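Long-range contacts in Lmo0181 protein (Listeria monocytogenes serovar 1/2a, PDB 5F7V), which binds the cyclic glucan cycloalternan as a membrane-linked lipoprotein and probably passes it to an ABC transporter for uptake: residues Asp70-Tyr76 with Ala282-Ser288; Ala89-Ile95 with Lys119-Met123; Val124-Ser128 with Trp319-Ala323. All coordinates share one frame; numbering follows the deposited sequence.

Contact 1. Residues Asp70-Tyr76 with Ala282-Ser288. With GLC (alpha-D-glucopyranose), chain B.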
loop_
_atom_site.group_PDB
_atom_site.type_symbol
_atom_site.label_atom_id
_atom_site.label_comp_id
_atom_site.label_asym_id
_atom_site.label_seq_id
_atom_site.Cartn_x
_atom_site.Cartn_y
_atom_site.Cartn_z
ATOM N N ASP A 70 22.383 -0.951 -6.420
ATOM C CA ASP A 70 23.018 -0.863 -5.117
ATOM C C ASP A 70 22.009 -0.705 -3.999
ATOM O O ASP A 70 22.194 -1.292 -2.943
ATOM C CB ASP A 70 23.995 0.295 -5.066
ATOM C CG ASP A 70 25.099 0.181 -6.075
ATOM O OD1 ASP A 70 25.888 -0.784 -5.986
ATOM O OD2 ASP A 70 25.148 1.043 -6.965
ATOM N N ALA A 71 20.977 0.092 -4.241
ATOM C CA ALA A 71 19.926 0.313 -3.271
ATOM C C ALA A 71 18.613 0.101 -4.013
ATOM O O ALA A 71 18.504 0.470 -5.180
ATOM C CB ALA A 71 20.012 1.709 -2.705
ATOM N N PHE A 72 17.600 -0.450 -3.351
ATOM C CA PHE A 72 16.316 -0.620 -4.005
ATOM C C PHE A 72 15.187 -0.642 -3.004
ATOM O O PHE A 72 15.343 -1.071 -1.869
ATOM C CB PHE A 72 16.294 -1.870 -4.905
ATOM C CG PHE A 72 16.774 -3.137 -4.274
ATOM C CD1 PHE A 72 15.927 -3.968 -3.597
ATOM C CD2 PHE A 72 18.116 -3.500 -4.377
ATOM C CE1 PHE A 72 16.388 -5.155 -3.048
ATOM C CE2 PHE A 72 18.574 -4.698 -3.829
ATOM C CZ PHE A 72 17.690 -5.538 -3.175
ATOM N N GLU A 73 14.052 -0.179 -3.487
ATOM C CA GLU A 73 12.837 -0.076 -2.690
ATOM C C GLU A 73 12.153 -1.430 -2.577
ATOM O O GLU A 73 12.098 -2.208 -3.528
ATOM C CB GLU A 73 11.901 0.926 -3.334
ATOM C CG GLU A 73 10.959 1.556 -2.354
ATOM C CD GLU A 73 10.139 2.659 -2.945
ATOM O OE1 GLU A 73 9.868 2.640 -4.166
ATOM O OE2 GLU A 73 9.713 3.559 -2.179
ATOM N N LEU A 74 11.594 -1.687 -1.403
ATOM C CA LEU A 74 10.758 -2.886 -1.137
ATOM C C LEU A 74 9.583 -2.432 -0.341
ATOM O O LEU A 74 9.656 -1.486 0.396
ATOM C CB LEU A 74 11.483 -3.961 -0.338
ATOM C CG LEU A 74 12.655 -4.591 -1.084
ATOM C CD1 LEU A 74 13.439 -5.471 -0.120
ATOM C CD2 LEU A 74 12.252 -5.366 -2.301
ATOM N N ASN A 75 8.469 -3.119 -0.562
ATOM C CA ASN A 75 7.287 -2.939 0.273
ATOM C C ASN A 75 7.267 -3.978 1.388
ATOM O O ASN A 75 7.995 -4.967 1.387
ATOM C CB ASN A 75 5.998 -2.869 -0.576
ATOM C CG ASN A 75 5.692 -4.127 -1.332
ATOM O OD1 ASN A 75 6.441 -5.068 -1.308
ATOM N ND2 ASN A 75 4.595 -4.088 -2.037
ATOM N N TYR A 76 6.378 -3.744 2.348
ATOM C CA TYR A 76 6.240 -4.614 3.497
ATOM C C TYR A 76 5.963 -6.029 3.029
ATOM O O TYR A 76 6.580 -6.970 3.503
ATOM C CB TYR A 76 5.089 -4.072 4.350
ATOM C CG TYR A 76 4.996 -4.517 5.806
ATOM C CD1 TYR A 76 5.314 -5.799 6.250
ATOM C CD2 TYR A 76 4.510 -3.633 6.748
ATOM C CE1 TYR A 76 5.187 -6.134 7.578
ATOM C CE2 TYR A 76 4.410 -3.948 8.090
ATOM C CZ TYR A 76 4.737 -5.223 8.490
ATOM O OH TYR A 76 4.616 -5.568 9.811
ATOM N N ALA A 282 4.206 -0.097 4.332
ATOM C CA ALA A 282 5.468 0.604 4.514
ATOM C C ALA A 282 6.431 0.275 3.423
ATOM O O ALA A 282 6.466 -0.865 2.967
ATOM C CB ALA A 282 6.118 0.271 5.845
ATOM N N ASN A 283 7.184 1.270 2.978
ATOM C CA ASN A 283 8.281 1.038 2.040
ATOM C C ASN A 283 9.609 1.220 2.723
ATOM O O ASN A 283 9.726 2.075 3.602
ATOM C CB ASN A 283 8.151 2.022 0.890
ATOM C CG ASN A 283 6.853 1.787 0.121
ATOM O OD1 ASN A 283 6.531 0.659 -0.197
ATOM N ND2 ASN A 283 6.126 2.861 -0.202
ATOM N N GLY A 284 10.580 0.440 2.290
ATOM C CA GLY A 284 11.927 0.443 2.847
ATOM C C GLY A 284 12.926 0.399 1.731
ATOM O O GLY A 284 12.598 0.019 0.604
ATOM N N ILE A 285 14.152 0.771 2.036
ATOM C CA ILE A 285 15.251 0.698 1.072
ATOM C C ILE A 285 16.249 -0.301 1.606
ATOM O O ILE A 285 16.720 -0.215 2.735
ATOM C CB ILE A 285 15.867 2.070 0.827
ATOM C CG1 ILE A 285 14.817 3.013 0.262
ATOM C CG2 ILE A 285 17.078 1.939 -0.056
ATOM C CD1 ILE A 285 15.279 4.448 0.123
ATOM N N GLY A 286 16.525 -1.276 0.748
ATOM C CA GLY A 286 17.505 -2.317 0.963
ATOM C C GLY A 286 18.780 -2.050 0.195
ATOM O O GLY A 286 18.774 -1.298 -0.763
ATOM N N VAL A 287 19.861 -2.657 0.644
ATOM C CA VAL A 287 21.172 -2.538 -0.007
ATOM C C VAL A 287 21.511 -3.916 -0.554
ATOM O O VAL A 287 21.364 -4.931 0.137
ATOM C CB VAL A 287 22.239 -2.061 0.987
ATOM C CG1 VAL A 287 23.624 -2.014 0.356
ATOM C CG2 VAL A 287 21.850 -0.690 1.502
ATOM N N SER A 288 21.910 -3.991 -1.819
ATOM C CA SER A 288 22.279 -5.283 -2.388
ATOM C C SER A 288 23.440 -5.931 -1.636
ATOM O O SER A 288 24.469 -5.321 -1.380
ATOM C CB SER A 288 22.675 -5.139 -3.857
ATOM O OG SER A 288 23.227 -6.346 -4.335
HETATM C C1 GLC B . 1.489 1.583 -2.076
HETATM C C2 GLC B . 2.519 1.558 -0.971
HETATM C C3 GLC B . 3.154 0.182 -0.877
HETATM C C4 GLC B . 2.083 -0.899 -0.782
HETATM C C5 GLC B . 1.120 -0.788 -1.957
HETATM C C6 GLC B . -0.049 -1.760 -1.861
HETATM O O2 GLC B . 3.502 2.565 -1.236
HETATM O O3 GLC B . 3.953 0.157 0.302
HETATM O O4 GLC B . 2.736 -2.168 -0.884
HETATM O O5 GLC B . 0.536 0.534 -1.955
HETATM O O6 GLC B . -0.926 -1.371 -2.943
HETATM O O HOH W 1 3.850 -2.023 2.124
#

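Contact 2. Residues Ala89-Ile95 with Lys119-Met123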
loop_
_atom_site.group_PDB
_atom_site.type_symbol
_atom_site.label_atom_id
_atom_site.label_comp_id
_atom_site.label_asym_id
_atom_site.label_seq_id
_atom_site.Cartn_x
_atom_site.Cartn_y
_atom_site.Cartn_z
ATOM N N ALA A 89 21.794 -6.910 2.070
ATOM C CA ALA A 89 22.856 -6.773 3.054
ATOM C C ALA A 89 22.262 -6.603 4.462
ATOM O O ALA A 89 21.353 -5.818 4.681
ATOM C CB ALA A 89 23.744 -5.586 2.731
ATOM N N ASP A 90 22.820 -7.323 5.430
ATOM C CA ASP A 90 22.518 -7.080 6.839
ATOM C C ASP A 90 23.000 -5.677 7.195
ATOM O O ASP A 90 24.168 -5.349 6.984
ATOM C CB ASP A 90 23.285 -8.149 7.639
ATOM C CG ASP A 90 23.145 -8.021 9.128
ATOM O OD1 ASP A 90 22.389 -7.179 9.640
ATOM O OD2 ASP A 90 23.826 -8.851 9.793
ATOM N N LEU A 91 22.112 -4.844 7.706
ATOM C CA LEU A 91 22.481 -3.461 7.998
ATOM C C LEU A 91 22.889 -3.238 9.446
ATOM O O LEU A 91 23.128 -2.092 9.815
ATOM C CB LEU A 91 21.307 -2.563 7.622
ATOM C CG LEU A 91 20.913 -2.544 6.140
ATOM C CD1 LEU A 91 19.830 -1.504 5.891
ATOM C CD2 LEU A 91 22.051 -2.373 5.153
ATOM N N THR A 92 23.002 -4.303 10.233
ATOM C CA THR A 92 23.303 -4.204 11.670
ATOM C C THR A 92 24.514 -3.328 11.940
ATOM O O THR A 92 24.437 -2.432 12.786
ATOM C CB THR A 92 23.537 -5.597 12.275
ATOM O OG1 THR A 92 22.337 -6.346 12.101
ATOM C CG2 THR A 92 23.872 -5.538 13.771
ATOM N N SER A 93 25.629 -3.581 11.262
ATOM C CA SER A 93 26.854 -2.812 11.510
ATOM C C SER A 93 26.728 -1.347 11.107
ATOM O O SER A 93 27.197 -0.444 11.813
ATOM C CB SER A 93 28.072 -3.471 10.848
ATOM O OG SER A 93 27.957 -3.507 9.437
ATOM N N TYR A 94 26.069 -1.145 9.964
ATOM C CA TYR A 94 25.918 0.169 9.367
ATOM C C TYR A 94 25.111 1.006 10.343
ATOM O O TYR A 94 25.433 2.165 10.615
ATOM C CB TYR A 94 25.206 0.096 8.005
ATOM C CG TYR A 94 26.058 -0.619 7.011
ATOM C CD1 TYR A 94 27.025 0.049 6.281
ATOM C CD2 TYR A 94 25.988 -1.998 6.853
ATOM C CE1 TYR A 94 27.877 -0.629 5.413
ATOM C CE2 TYR A 94 26.793 -2.681 5.968
ATOM C CZ TYR A 94 27.743 -1.995 5.245
ATOM O OH TYR A 94 28.582 -2.647 4.382
ATOM N N ILE A 95 24.078 0.402 10.908
ATOM C CA ILE A 95 23.213 1.138 11.832
ATOM C C ILE A 95 23.948 1.416 13.147
ATOM O O ILE A 95 23.844 2.530 13.682
ATOM C CB ILE A 95 21.910 0.342 12.066
ATOM C CG1 ILE A 95 21.070 0.405 10.786
ATOM C CG2 ILE A 95 21.074 0.876 13.238
ATOM C CD1 ILE A 95 19.933 -0.581 10.751
ATOM N N LYS A 119 17.392 -9.124 12.569
ATOM C CA LYS A 119 18.357 -8.201 11.963
ATOM C C LYS A 119 17.640 -7.235 11.009
ATOM O O LYS A 119 16.660 -7.584 10.345
ATOM C CB LYS A 119 19.410 -8.983 11.201
ATOM C CG LYS A 119 20.289 -9.840 12.115
ATOM C CD LYS A 119 21.159 -10.793 11.321
ATOM C CE LYS A 119 20.362 -11.930 10.714
ATOM N NZ LYS A 119 21.294 -12.898 10.081
ATOM N N GLN A 120 18.112 -5.995 10.996
ATOM C CA GLN A 120 17.577 -4.985 10.108
ATOM C C GLN A 120 18.168 -5.152 8.710
ATOM O O GLN A 120 19.394 -5.074 8.519
ATOM C CB GLN A 120 17.913 -3.612 10.700
ATOM C CG GLN A 120 16.968 -2.502 10.257
ATOM C CD GLN A 120 15.529 -2.690 10.712
ATOM O OE1 GLN A 120 15.260 -3.289 11.751
ATOM N NE2 GLN A 120 14.619 -2.150 9.935
ATOM N N TYR A 121 17.287 -5.422 7.748
ATOM C CA TYR A 121 17.709 -5.598 6.355
ATOM C C TYR A 121 17.167 -4.514 5.414
ATOM O O TYR A 121 17.309 -4.583 4.175
ATOM C CB TYR A 121 17.316 -6.968 5.810
ATOM C CG TYR A 121 18.163 -8.128 6.242
ATOM C CD1 TYR A 121 19.342 -8.469 5.583
ATOM C CD2 TYR A 121 17.757 -8.893 7.300
ATOM C CE1 TYR A 121 20.112 -9.547 5.962
ATOM C CE2 TYR A 121 18.513 -9.976 7.707
ATOM C CZ TYR A 121 19.679 -10.304 7.036
ATOM O OH TYR A 121 20.419 -11.403 7.418
ATOM N N GLY A 122 16.551 -3.487 5.984
ATOM C CA GLY A 122 16.103 -2.350 5.169
ATOM C C GLY A 122 15.947 -1.167 6.084
ATOM O O GLY A 122 15.767 -1.352 7.274
ATOM N N MET A 123 16.043 0.027 5.524
ATOM C CA MET A 123 15.726 1.270 6.234
ATOM C C MET A 123 14.367 1.767 5.786
ATOM O O MET A 123 14.099 1.951 4.616
ATOM C CB MET A 123 16.795 2.312 5.933
ATOM C CG MET A 123 18.172 1.900 6.408
ATOM S SD MET A 123 18.374 1.857 8.212
ATOM C CE MET A 123 18.827 3.540 8.573
HETATM O O HOH W 2 19.776 -4.266 3.025
HETATM O O HOH W 3 20.067 -5.379 12.955
#

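Contact 3. Residues Val124-Ser128 with Trp319-Ala323. With GLC (alpha-D-glucopyranose), chain B.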
loop_
_atom_site.group_PDB
_atom_site.type_symbol
_atom_site.label_atom_id
_atom_site.label_comp_id
_atom_site.label_asym_id
_atom_site.label_seq_id
_atom_site.Cartn_x
_atom_site.Cartn_y
_atom_site.Cartn_z
ATOM N N VAL A 124 13.513 2.010 6.777
ATOM C CA VAL A 124 12.147 2.398 6.461
ATOM C C VAL A 124 12.104 3.783 5.859
ATOM O O VAL A 124 12.691 4.730 6.378
ATOM C CB VAL A 124 11.219 2.303 7.686
ATOM C CG1 VAL A 124 11.700 3.157 8.852
ATOM C CG2 VAL A 124 9.811 2.669 7.270
ATOM N N GLU A 125 11.415 3.897 4.740
ATOM C CA GLU A 125 11.342 5.117 3.940
ATOM C C GLU A 125 10.027 5.854 4.122
ATOM O O GLU A 125 9.993 7.093 4.166
ATOM C CB GLU A 125 11.528 4.716 2.464
ATOM C CG GLU A 125 11.377 5.847 1.505
ATOM C CD GLU A 125 11.040 5.420 0.106
ATOM O OE1 GLU A 125 10.831 4.158 -0.089
ATOM O OE2 GLU A 125 10.980 6.303 -0.744
ATOM N N SER A 126 8.932 5.124 4.205
ATOM C CA SER A 126 7.624 5.747 4.334
ATOM C C SER A 126 6.628 4.730 4.853
ATOM O O SER A 126 6.865 3.525 4.838
ATOM C CB SER A 126 7.132 6.318 3.012
ATOM O OG SER A 126 6.827 5.315 2.064
ATOM N N PHE A 127 5.479 5.207 5.329
ATOM C CA PHE A 127 4.361 4.325 5.625
ATOM C C PHE A 127 3.063 4.972 5.164
ATOM O O PHE A 127 3.002 6.191 4.895
ATOM C CB PHE A 127 4.375 3.837 7.081
ATOM C CG PHE A 127 3.971 4.873 8.088
ATOM C CD1 PHE A 127 4.923 5.734 8.628
ATOM C CD2 PHE A 127 2.659 5.012 8.514
ATOM C CE1 PHE A 127 4.602 6.706 9.551
ATOM C CE2 PHE A 127 2.334 5.987 9.436
ATOM C CZ PHE A 127 3.304 6.808 9.949
ATOM N N SER A 128 2.050 4.126 5.062
ATOM C CA SER A 128 0.787 4.590 4.454
ATOM C C SER A 128 -0.373 3.679 4.815
ATOM O O SER A 128 -0.200 2.612 5.401
ATOM C CB SER A 128 0.952 4.607 2.923
ATOM O OG SER A 128 1.135 3.309 2.395
ATOM N N TRP A 319 3.476 12.846 0.092
ATOM C CA TRP A 319 3.979 11.581 -0.456
ATOM C C TRP A 319 4.025 10.522 0.625
ATOM O O TRP A 319 5.052 10.243 1.215
ATOM C CB TRP A 319 5.306 11.815 -1.162
ATOM C CG TRP A 319 5.892 10.566 -1.735
ATOM C CD1 TRP A 319 5.244 9.405 -2.058
ATOM C CD2 TRP A 319 7.275 10.355 -2.018
ATOM N NE1 TRP A 319 6.153 8.509 -2.541
ATOM C CE2 TRP A 319 7.411 9.052 -2.520
ATOM C CE3 TRP A 319 8.421 11.149 -1.896
ATOM C CZ2 TRP A 319 8.661 8.526 -2.872
ATOM C CZ3 TRP A 319 9.645 10.614 -2.273
ATOM C CH2 TRP A 319 9.753 9.318 -2.752
ATOM N N GLU A 320 2.860 9.952 0.906
ATOM C CA GLU A 320 2.687 9.016 2.033
ATOM C C GLU A 320 3.082 9.758 3.308
ATOM O O GLU A 320 2.860 10.962 3.388
ATOM C CB GLU A 320 3.412 7.698 1.822
ATOM C CG GLU A 320 2.935 7.010 0.538
ATOM C CD GLU A 320 3.406 5.591 0.369
ATOM O OE1 GLU A 320 4.219 5.088 1.214
ATOM O OE2 GLU A 320 2.966 5.010 -0.649
ATOM N N LEU A 321 3.623 9.087 4.315
ATOM C CA LEU A 321 4.080 9.688 5.564
ATOM C C LEU A 321 5.520 9.300 5.770
ATOM O O LEU A 321 5.904 8.184 5.486
ATOM C CB LEU A 321 3.193 9.216 6.734
ATOM C CG LEU A 321 1.736 9.695 6.723
ATOM C CD1 LEU A 321 0.956 8.948 7.792
ATOM C CD2 LEU A 321 1.643 11.186 6.919
ATOM N N PRO A 322 6.330 10.222 6.290
ATOM C CA PRO A 322 7.706 9.904 6.664
ATOM C C PRO A 322 7.747 8.984 7.869
ATOM O O PRO A 322 6.803 8.872 8.629
ATOM C CB PRO A 322 8.296 11.270 6.966
ATOM C CG PRO A 322 7.127 12.012 7.536
ATOM C CD PRO A 322 5.925 11.556 6.771
ATOM N N ALA A 323 8.859 8.288 7.995
ATOM C CA ALA A 323 9.054 7.453 9.157
ATOM C C ALA A 323 9.139 8.192 10.480
ATOM O O ALA A 323 8.755 7.657 11.509
ATOM C CB ALA A 323 10.269 6.602 8.966
HETATM C C1 GLC B . 1.489 1.583 -2.076
HETATM C C2 GLC B . 2.519 1.558 -0.971
HETATM C C3 GLC B . 3.154 0.182 -0.877
HETATM C C4 GLC B . 2.083 -0.899 -0.782
HETATM C C5 GLC B . 1.120 -0.788 -1.957
HETATM C C6 GLC B . -0.049 -1.760 -1.861
HETATM O O2 GLC B . 3.502 2.565 -1.236
HETATM O O3 GLC B . 3.953 0.157 0.302
HETATM O O4 GLC B . 2.736 -2.168 -0.884
HETATM O O5 GLC B . 0.536 0.534 -1.955
HETATM O O6 GLC B . -0.926 -1.371 -2.943
HETATM O O HOH W 4 10.938 8.683 6.053
HETATM O O HOH W 5 3.759 2.542 2.193
#

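Contact 1. Residues Asp70-Tyr76 with Ala282-Ser288
Tyr76 and Ala282 direct their backbone N-H groups at one water, which accepts from Tyr76 N at 3.1 Å and from Ala282 N at 3.0 Å, and which is also hydrogen-bonded to O3 and O4 of the glucose unit. Four partners therefore hold it at the pocket end of an antiparallel strand pair, where two asparagines grip the sugar directly. Asn283 spans adjacent hydroxyls with its amide: OD1 accepts from GLC O3 at 2.7 Å, and ND2 donates to GLC O2 at 2.8 Å in a fairly straight bond (164°). An amide suits this place because it offers an acceptor and a donor side by side. Asn75 gives ND2 to GLC O4 at 2.9 Å, with CG held between its backbone N and carbonyl carbon (chi1 64°); Asn75 OD1 is hydrogen-bonded to Thr78 OG1, and as N-cap of helix 76-85 the side chain caps a backbone N.

Away from the sugar the backbones do the joining. Phe72 with Gly286 and Leu74 with Gly284 are hydrogen-bonded pairs, each linked by two N-H to O bonds. The glycines put no side chain beside Phe72 and Leu74, and Gly286 O sits above the rim of one face of the Phe72 ring. The other face of the sheet carries Ala71 and Ile285, whose CB and CG2 meet at 4.0 Å. There Glu73 is stretched out so that its carboxylate, turned 52° from the amide of Asn283, bonds to Ser21 and to the backbone N of Phe20.

Strand 71-75 lies between parallel strand 13-19 and strand 278-287. Helix 52-64 packs on Phe72, while helix 294-306 covers Ile285 and Val287 on the opposite side of the sheet.

Contact 2. Residues Ala89-Ile95 with Lys119-Met123
Leu91, the N-cap of helix 92-97, and Ile95, one turn on, lie against Gln120 and Met123 of strand 119-135, and an Asx turn at Asp90 shapes the entry to the helix. The apolar parts of these side chains meet at distinct angles. Ile95 stands at about a right angle to Gln120 and touches its methylene chain with a methyl, Ile95 CD1 to Gln120 CG being 3.6 Å. Ile95 and Met123 pass one another in opposite directions, with Ile95 CD1 3.8 Å from Met123 SD. Leu91 comes in obliquely, its CD1 against Met123 CG at 3.8 Å. The flexible thioether chain of Met123, bent at both chi2 and chi3, can thus fit against two branched residues.

Gln120 is folded as well as buried. With CG opposite its backbone N (chi1 -155°) and a bend at chi2, it shows CB and CG to Ile95 while its amide turns away: NE2 donates to Gly122 O and Tyr111 O, and OE1 is met by Lys115. Its backbone O takes the one direct hydrogen bond between the segments, from Leu91 N at 2.8 Å.

On the partly exposed side, Lys119 crosses Asp90 nearly perpendicularly, bringing Lys119 CD to 3.6 Å from Asp90 OD2. The ammonium does not touch the carboxylate and instead makes a weak bond to Tyr121 OH. The Tyr121 ring lies obliquely by the backbone before the helix, CE1 at 3.5 Å from Asp90 N. Asp90 OD1 accepts from Thr92 OG1 on its own syn lone pair, at 2.6 Å, and from Thr92 N, which comes from above the carboxylate plane; the two bonds fix the carboxylate at the helix start. The hydroxyl of Thr92 has a further partner: a water donates to Thr92 OG1 and accepts from Gln120 N at 2.8 Å.

Contact 3. Residues Val124-Ser128 with Trp319-Ala323
Phe127 and Leu321 form a hydrogen-bonded antiparallel pair, Phe127 N to Leu321 O and Leu321 N to Phe127 O each measuring 3.0 Å. Their side chains share one face of the sheet. Leu321 CB rests over the Phe127 ring, 4.1 Å from its centroid, as a CH-pi contact, and its CD1 touches CE2 of the ring.

Glu320 suits the glycan pocket because its two oxygens can serve different partners. Glu320 OE2 accepts from GLC O2 at 2.6 Å; Glu320 OE1 accepts from Ser126 OG at 2.8 Å, the hydroxyl approaching from above the carboxylate plane, and from a water that also bonds to Ser128 OG and GLC O3. The extended chain (chi2 -169°) carries the carboxylate past Ser128 CB to the sugar. The Glu125 carboxylate stands perpendicular to the Trp319 ring, with Glu125 OE2 3.8 Å from Trp319 CH2; Arg314 joins the two, in a salt bridge with Glu125 and a cation-pi contact with Trp319.

Glu125 and Ser126 form a classic beta bulge opposite Asn283 of strand 278-287. Strand 119-135 also pairs with the short, weakly bonded strand 321-322, while Pro322 packs on helix 308-316 and Trp319 on helix 27-39.

Overall arrangement
Strands 278-287 and 119-135 are neighbours in one sheet, which all three contacts reach. Asn283 O meets Glu125 N at 2.7 Å, joining contacts 1 and 3, and Ile285 N meets Met123 O at 2.8 Å, joining contacts 1 and 2; the centres of these pairs are about 12 and 11 Å apart. Contact 2 continues directly into contact 3 along strand 119-135, their centres about 18 Å apart. Contacts 1 and 3 hold the same glucose: Asn283, on strand 278-287, and Glu320, in the loop just before strand 321-322, both bind its O2. Contact 2 lies farther from the glycan, Gly122 being about 13 Å from a bound glucose.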